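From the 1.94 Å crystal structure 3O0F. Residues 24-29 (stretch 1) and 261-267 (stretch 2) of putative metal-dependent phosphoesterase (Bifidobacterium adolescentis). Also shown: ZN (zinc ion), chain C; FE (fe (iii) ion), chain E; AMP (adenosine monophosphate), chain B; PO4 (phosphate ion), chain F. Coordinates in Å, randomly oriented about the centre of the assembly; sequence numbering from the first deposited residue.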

# COMPACT_ATOMS: atom_id res chain seq x y z
N SER A 24 8.35 4.63 0.30
CA SER A 24 8.43 3.15 0.20
C SER A 24 8.94 2.72 -1.18
O SER A 24 10.15 2.84 -1.45
CB SER A 24 7.11 2.46 0.60
OG SER A 24 5.98 2.89 -0.13
N ASP A 25 8.05 2.23 -2.05
CA ASP A 25 8.46 1.68 -3.32
C ASP A 25 8.02 2.45 -4.58
O ASP A 25 8.13 1.93 -5.69
CB ASP A 25 8.09 0.20 -3.42
CG ASP A 25 6.60 -0.09 -3.27
OD1 ASP A 25 5.78 0.82 -2.92
OD2 ASP A 25 6.22 -1.28 -3.53
N GLY A 26 7.50 3.67 -4.40
CA GLY A 26 7.17 4.54 -5.51
C GLY A 26 8.47 5.23 -5.94
O GLY A 26 9.48 5.11 -5.28
N THR A 27 8.43 5.91 -7.09
CA THR A 27 9.62 6.56 -7.65
C THR A 27 9.59 8.09 -7.47
O THR A 27 10.60 8.78 -7.74
CB THR A 27 9.84 6.18 -9.14
OG1 THR A 27 8.78 6.71 -9.95
CG2 THR A 27 9.93 4.68 -9.32
N GLU A 28 8.48 8.61 -6.94
CA GLU A 28 8.26 10.02 -6.92
C GLU A 28 8.05 10.54 -5.53
O GLU A 28 7.69 9.80 -4.64
CB GLU A 28 7.02 10.35 -7.73
CG GLU A 28 7.05 9.84 -9.15
CD GLU A 28 8.31 10.27 -9.94
OE1 GLU A 28 8.70 11.47 -9.90
OE2 GLU A 28 8.89 9.38 -10.59
N THR A 29 8.20 11.85 -5.37
CA THR A 29 7.99 12.50 -4.08
C THR A 29 6.51 12.72 -3.77
O THR A 29 5.65 12.69 -4.66
CB THR A 29 8.75 13.82 -3.99
OG1 THR A 29 8.23 14.74 -4.96
CG2 THR A 29 10.29 13.60 -4.21
N ASP A 261 -2.97 2.23 -7.07
CA ASP A 261 -1.73 1.59 -6.68
C ASP A 261 -0.56 2.17 -7.50
O ASP A 261 0.35 1.46 -7.87
CB ASP A 261 -1.80 0.09 -6.90
CG ASP A 261 -1.31 -0.68 -5.73
OD1 ASP A 261 -0.47 -0.13 -4.99
OD2 ASP A 261 -1.79 -1.80 -5.52
N TRP A 262 -0.61 3.47 -7.77
CA TRP A 262 0.47 4.14 -8.44
C TRP A 262 1.76 4.03 -7.66
O TRP A 262 1.80 4.22 -6.44
CB TRP A 262 0.09 5.60 -8.59
CG TRP A 262 1.02 6.52 -9.29
CD1 TRP A 262 1.15 6.68 -10.62
CD2 TRP A 262 1.82 7.54 -8.68
NE1 TRP A 262 2.03 7.71 -10.89
CE2 TRP A 262 2.40 8.29 -9.71
CE3 TRP A 262 2.08 7.90 -7.34
CZ2 TRP A 262 3.27 9.33 -9.46
CZ3 TRP A 262 2.93 8.97 -7.09
CH2 TRP A 262 3.52 9.67 -8.16
N HIS A 263 2.81 3.73 -8.40
CA HIS A 263 4.17 3.73 -7.89
C HIS A 263 5.05 4.55 -8.83
O HIS A 263 6.26 4.32 -8.91
CB HIS A 263 4.70 2.29 -7.84
CG HIS A 263 4.08 1.42 -6.78
ND1 HIS A 263 2.76 1.04 -6.78
CD2 HIS A 263 4.65 0.80 -5.73
CE1 HIS A 263 2.53 0.24 -5.75
NE2 HIS A 263 3.67 0.08 -5.10
N GLY A 264 4.46 5.47 -9.57
CA GLY A 264 5.21 6.26 -10.53
C GLY A 264 5.72 5.38 -11.65
O GLY A 264 4.99 4.56 -12.22
N LYS A 265 7.02 5.49 -11.93
CA LYS A 265 7.66 4.66 -12.94
C LYS A 265 7.86 3.20 -12.50
O LYS A 265 8.25 2.37 -13.33
CB LYS A 265 9.02 5.26 -13.36
CG LYS A 265 8.89 6.67 -13.93
CD LYS A 265 10.21 7.20 -14.48
N GLY A 266 7.60 2.87 -11.24
CA GLY A 266 7.81 1.51 -10.73
C GLY A 266 6.80 0.46 -11.19
O GLY A 266 7.02 -0.73 -11.05
N LYS A 267 5.68 0.91 -11.72
CA LYS A 267 4.64 0.02 -12.19
C LYS A 267 3.95 0.68 -13.38
O LYS A 267 4.03 1.87 -13.54
CB LYS A 267 3.58 -0.21 -11.09
CG LYS A 267 3.93 -1.24 -10.01
CD LYS A 267 2.68 -1.52 -9.19
CE LYS A 267 2.87 -2.47 -8.02
NZ LYS A 267 1.55 -2.67 -7.37
ZN ZN C . 4.06 -0.73 -3.23
FE FE E . -0.31 -0.61 -2.76
P AMP B . 7.71 -7.31 -0.53
O1P AMP B . 6.62 -6.78 0.34
O2P AMP B . 9.03 -6.74 -0.08
O3P AMP B . 7.71 -8.83 -0.71
O5' AMP B . 7.46 -6.69 -1.99
C5' AMP B . 6.33 -7.08 -2.74
C4' AMP B . 5.68 -5.83 -3.22
O4' AMP B . 6.37 -5.24 -4.36
C3' AMP B . 4.24 -6.10 -3.65
O3' AMP B . 3.36 -5.55 -2.68
C2' AMP B . 4.21 -5.27 -4.92
O2' AMP B . 3.05 -5.09 -5.74
C1' AMP B . 5.42 -4.35 -4.95
N9 AMP B . 5.78 -3.91 -6.31
C8 AMP B . 6.20 -2.68 -6.62
N7 AMP B . 6.46 -2.59 -7.94
C5 AMP B . 6.21 -3.79 -8.50
C6 AMP B . 6.27 -4.38 -9.85
N6 AMP B . 6.67 -3.64 -10.93
N1 AMP B . 5.94 -5.68 -9.96
C2 AMP B . 5.55 -6.44 -8.93
N3 AMP B . 5.46 -5.97 -7.68
C4 AMP B . 5.76 -4.67 -7.41
P PO4 F . 1.97 -2.83 -3.67
O1 PO4 F . 1.64 -3.37 -5.05
O2 PO4 F . 1.51 -3.88 -2.68
O3 PO4 F . 3.43 -2.34 -3.56
O4 PO4 F . 1.29 -1.55 -3.39
O HOH W 1 -1.24 -2.43 -3.16

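Segments far apart in sequence are often joined by a shared metal ion and then held in register by a few hydrogen bonds, and the two loops of this putative metal-dependent phosphoesterase illustrate the principle well. The metal link comes first. Asp25 grips the zinc with both carboxylate oxygens, OD1 at 2.3 Å and OD2 at 2.2 Å, while His263 NE2 binds the same ion at 2.1 Å. Asp25 OD1 therefore lies only 3.1 Å from His263 NE2 without a hydrogen bond between them: both atoms direct their lone pairs at the metal. The imidazole is steadied from its other nitrogen, since His263 ND1 donates to Asp261 O at 2.7 Å, an arrangement that leaves NE2 free for zinc.

Polar contacts then fix the backbones side by side. The stronger is donated by Lys265 N to Thr27 OG1 (2.9 Å, 153°). Thr27 OG1 in turn donates to Glu28 OE2 at 2.7 Å, so one oxygen relays a chain of hydrogen bonds from the second loop into the first. A weak bond runs from Thr27 N to His263 O (3.2 Å, 132°). His263 O also accepts a hydrogen bond from Gly266 N at 3.1 Å within its own loop and meets Gly26 CA at 3.5 Å in a CA-H...O contact, serving as a focus for both segments.

Packing completes the contact. Glu28 CB rests 3.6 Å from Trp262 CH2, approaching the indole obliquely, and Thr27 CG2 lies 3.5 Å from Gly266 N. The close fit leaves little room at Gly264, whose CA is 3.6 Å from Thr27 OG1: a beta carbon there would clash with that hydroxyl and press tightly on Glu28 CG. Its positive phi of 66° independently favours glycine, so backbone conformation and neighbouring side chains agree.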